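Local structure of DsbA family protein (Salmonella typhimurium, 7JVE) at residues Pro75-Asn80 / Thr114-Lys119. The protein is a trimeric thioredoxin-like enzyme of the DsbA subfamily, with both thiol oxidase and disulfide isomerase activities. Sequence-based numbering, arbitrary orientation.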
ATOM      1  N   PRO A  75     -17.716   0.413 -30.636  1.00 24.26           N
ATOM      2  CA  PRO A  75     -18.611  -0.739 -30.472  1.00 26.78           C
ATOM      3  C   PRO A  75     -19.514  -0.515 -29.267  1.00 24.20           C
ATOM      4  O   PRO A  75     -19.086   0.003 -28.233  1.00 24.57           O
ATOM      5  CB  PRO A  75     -17.655  -1.924 -30.260  1.00 22.96           C
ATOM      6  CG  PRO A  75     -16.306  -1.434 -30.693  1.00 25.45           C
ATOM      7  CD  PRO A  75     -16.290   0.064 -30.540  1.00 22.28           C
ATOM      8  N   SER A  76     -20.773  -0.919 -29.402  1.00 24.62           N
ATOM      9  CA  SER A  76     -21.697  -0.860 -28.275  1.00 25.82           C
ATOM     10  C   SER A  76     -22.697  -2.000 -28.371  1.00 25.70           C
ATOM     11  O   SER A  76     -22.819  -2.661 -29.402  1.00 24.95           O
ATOM     12  CB  SER A  76     -22.430   0.481 -28.212  1.00 26.43           C
ATOM     13  OG  SER A  76     -23.285   0.648 -29.329  1.00 28.24           O
ATOM     14  N   VAL A  77     -23.365  -2.256 -27.248  1.00 25.68           N
ATOM     15  CA  VAL A  77     -24.568  -3.068 -27.199  1.00 25.90           C
ATOM     16  C   VAL A  77     -25.633  -2.245 -26.493  1.00 28.79           C
ATOM     17  O   VAL A  77     -25.337  -1.251 -25.831  1.00 25.56           O
ATOM     18  CB  VAL A  77     -24.359  -4.409 -26.476  1.00 28.69           C
ATOM     19  CG1 VAL A  77     -23.347  -5.285 -27.243  1.00 22.25           C
ATOM     20  CG2 VAL A  77     -23.935  -4.167 -25.005  1.00 24.56           C
ATOM     21  N   GLY A  78     -26.882  -2.694 -26.616  1.00 29.00           N
ATOM     22  CA  GLY A  78     -28.005  -1.921 -26.153  1.00 28.63           C
ATOM     23  C   GLY A  78     -28.484  -0.971 -27.235  1.00 30.90           C
ATOM     24  O   GLY A  78     -27.809  -0.759 -28.249  1.00 32.84           O
ATOM     25  N   PRO A  79     -29.658  -0.374 -27.042  1.00 30.70           N
ATOM     26  CA  PRO A  79     -30.233   0.468 -28.106  1.00 34.85           C
ATOM     27  C   PRO A  79     -29.395   1.718 -28.351  1.00 37.81           C
ATOM     28  O   PRO A  79     -28.846   2.319 -27.418  1.00 32.76           O
ATOM     29  CB  PRO A  79     -31.634   0.817 -27.586  1.00 30.55           C
ATOM     30  CG  PRO A  79     -31.674   0.395 -26.145  1.00 36.04           C
ATOM     31  CD  PRO A  79     -30.529  -0.522 -25.863  1.00 32.94           C
ATOM     32  N   ASN A  80     -29.291   2.096 -29.630  1.00 36.36           N
ATOM     33  CA  ASN A  80     -28.479   3.258 -29.985  1.00 40.52           C
ATOM     34  C   ASN A  80     -29.031   4.537 -29.375  1.00 40.97           C
ATOM     35  O   ASN A  80     -28.260   5.453 -29.075  1.00 39.53           O
ATOM     36  CB  ASN A  80     -28.381   3.427 -31.503  1.00 34.74           C
ATOM     37  CG  ASN A  80     -27.798   2.213 -32.181  1.00 43.31           C
ATOM     38  OD1 ASN A  80     -26.782   1.642 -31.742  1.00 37.34           O
ATOM     39  ND2 ASN A  80     -28.425   1.814 -33.281  1.00 50.83           N
ATOM     40  N   THR A 114     -30.222  -0.127 -21.876  1.00 32.49           N
ATOM     41  CA  THR A 114     -29.151   0.836 -21.687  1.00 28.74           C
ATOM     42  C   THR A 114     -28.034   0.545 -22.678  1.00 27.58           C
ATOM     43  O   THR A 114     -27.778  -0.607 -23.032  1.00 26.66           O
ATOM     44  CB  THR A 114     -28.639   0.784 -20.236  1.00 33.52           C
ATOM     45  OG1 THR A 114     -29.646   1.281 -19.344  1.00 32.00           O
ATOM     46  CG2 THR A 114     -27.359   1.587 -20.044  1.00 27.24           C
ATOM     47  N   ARG A 115     -27.387   1.599 -23.153  1.00 26.14           N
ATOM     48  CA  ARG A 115     -26.330   1.465 -24.140  1.00 28.32           C
ATOM     49  C   ARG A 115     -24.974   1.334 -23.445  1.00 28.49           C
ATOM     50  O   ARG A 115     -24.620   2.169 -22.602  1.00 26.22           O
ATOM     51  CB  ARG A 115     -26.334   2.669 -25.090  1.00 28.00           C
ATOM     52  CG  ARG A 115     -25.404   2.539 -26.276  1.00 24.79           C
ATOM     53  CD  ARG A 115     -25.415   3.784 -27.148  1.00 25.11           C
ATOM     54  NE  ARG A 115     -24.393   3.704 -28.183  1.00 25.50           N
ATOM     55  CZ  ARG A 115     -23.682   4.741 -28.611  1.00 28.05           C
ATOM     56  NH1 ARG A 115     -23.885   5.944 -28.086  1.00 25.47           N
ATOM     57  NH2 ARG A 115     -22.746   4.574 -29.543  1.00 24.27           N
ATOM     58  N   PHE A 116     -24.222   0.292 -23.800  1.00 23.65           N
ATOM     59  CA  PHE A 116     -22.887   0.072 -23.254  1.00 24.40           C
ATOM     60  C   PHE A 116     -21.867   0.263 -24.372  1.00 26.15           C
ATOM     61  O   PHE A 116     -21.917  -0.430 -25.396  1.00 23.52           O
ATOM     62  CB  PHE A 116     -22.771  -1.311 -22.615  1.00 22.27           C
ATOM     63  CG  PHE A 116     -23.596  -1.474 -21.361  1.00 26.56           C
ATOM     64  CD1 PHE A 116     -24.970  -1.700 -21.441  1.00 26.72           C
ATOM     65  CD2 PHE A 116     -23.002  -1.400 -20.096  1.00 22.48           C
ATOM     66  CE1 PHE A 116     -25.743  -1.860 -20.284  1.00 27.92           C
ATOM     67  CE2 PHE A 116     -23.759  -1.566 -18.942  1.00 22.04           C
ATOM     68  CZ  PHE A 116     -25.135  -1.789 -19.029  1.00 24.68           C
ATOM     69  N   ILE A 117     -20.977   1.235 -24.185  1.00 24.36           N
ATOM     70  CA  ILE A 117     -20.019   1.661 -25.190  1.00 23.83           C
ATOM     71  C   ILE A 117     -18.632   1.235 -24.732  1.00 22.31           C
ATOM     72  O   ILE A 117     -18.274   1.414 -23.564  1.00 23.49           O
ATOM     73  CB  ILE A 117     -20.102   3.187 -25.403  1.00 22.22           C
ATOM     74  CG1 ILE A 117     -21.556   3.592 -25.703  1.00 24.73           C
ATOM     75  CG2 ILE A 117     -19.153   3.625 -26.497  1.00 20.32           C
ATOM     76  CD1 ILE A 117     -21.750   5.071 -26.033  1.00 25.36           C
ATOM     77  N   PHE A 118     -17.853   0.679 -25.649  1.00 21.63           N
ATOM     78  CA  PHE A 118     -16.559   0.076 -25.344  1.00 22.05           C
ATOM     79  C   PHE A 118     -15.432   0.955 -25.880  1.00 23.00           C
ATOM     80  O   PHE A 118     -15.313   1.152 -27.097  1.00 21.75           O
ATOM     81  CB  PHE A 118     -16.483  -1.330 -25.946  1.00 19.97           C
ATOM     82  CG  PHE A 118     -17.432  -2.319 -25.293  1.00 21.97           C
ATOM     83  CD1 PHE A 118     -18.770  -2.354 -25.651  1.00 23.39           C
ATOM     84  CD2 PHE A 118     -16.980  -3.199 -24.304  1.00 22.22           C
ATOM     85  CE1 PHE A 118     -19.657  -3.262 -25.043  1.00 26.32           C
ATOM     86  CE2 PHE A 118     -17.848  -4.111 -23.694  1.00 21.45           C
ATOM     87  CZ  PHE A 118     -19.193  -4.136 -24.058  1.00 27.04           C
ATOM     88  N   LYS A 119     -14.604   1.475 -24.989  1.00 18.76           N
ATOM     89  CA  LYS A 119     -13.472   2.320 -25.388  1.00 20.93           C
ATOM     90  C   LYS A 119     -12.170   1.582 -25.068  1.00 20.21           C
ATOM     91  O   LYS A 119     -11.635   1.702 -23.969  1.00 19.97           O
ATOM     92  CB  LYS A 119     -13.515   3.684 -24.671  1.00 20.01           C
ATOM     93  CG  LYS A 119     -14.800   4.435 -24.861  1.00 18.69           C
ATOM     94  CD  LYS A 119     -14.912   4.939 -26.300  1.00 18.90           C
ATOM     95  CE  LYS A 119     -15.857   6.114 -26.396  1.00 19.88           C
ATOM     96  NZ  LYS A 119     -15.909   6.676 -27.770  1.00 20.10           N
TER
HETATM   97  O   HOH W   1     -22.111   2.361 -31.005  1.00 23.70           O
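The carbonyl O of Thr114 receives a CA-H...O contact of 3.4 Å from Gly78 CA, which, bearing no side chain, comes directly up to this oxygen. Arg115 then sends an extended chain, CG anti to the backbone N (chi1 -172°), past the carbonyl of Pro79, whose O lies 3.4 Å from Arg115 CB. A water in the guanidinium plane accepts from Arg115 NH2 and donates to Ser76 OG, both at 2.7 Å, while Arg115 NH1 bonds to Gln224 OE1 and the Leu70 carbonyl, and NH2 also to the Ser71 carbonyl. Phe116 and Val77 form the antiparallel hydrogen-bonded pair: Phe116 N donates almost straight to Val77 O (2.8 Å, 169°), and Val77 N returns a bond to Phe116 O. Thus strand 76-77 edges strand 115-120, whose other side pairs in parallel with strand 84-90 of the thioredoxin-fold sheet. The Val77 and Phe116 side chains cross obliquely, Val77 CG2 lying 3.9 Å from Phe116 CB, and both rest on Ile108 of helix 95-110. Ile117 faces Ser76 in the non-hydrogen-bonded pair and sets CD1 against one guanidinium face of Arg115, offset toward its rim. Phe118 N donates to Pro75 O (2.9 Å), nearly along the C=O axis.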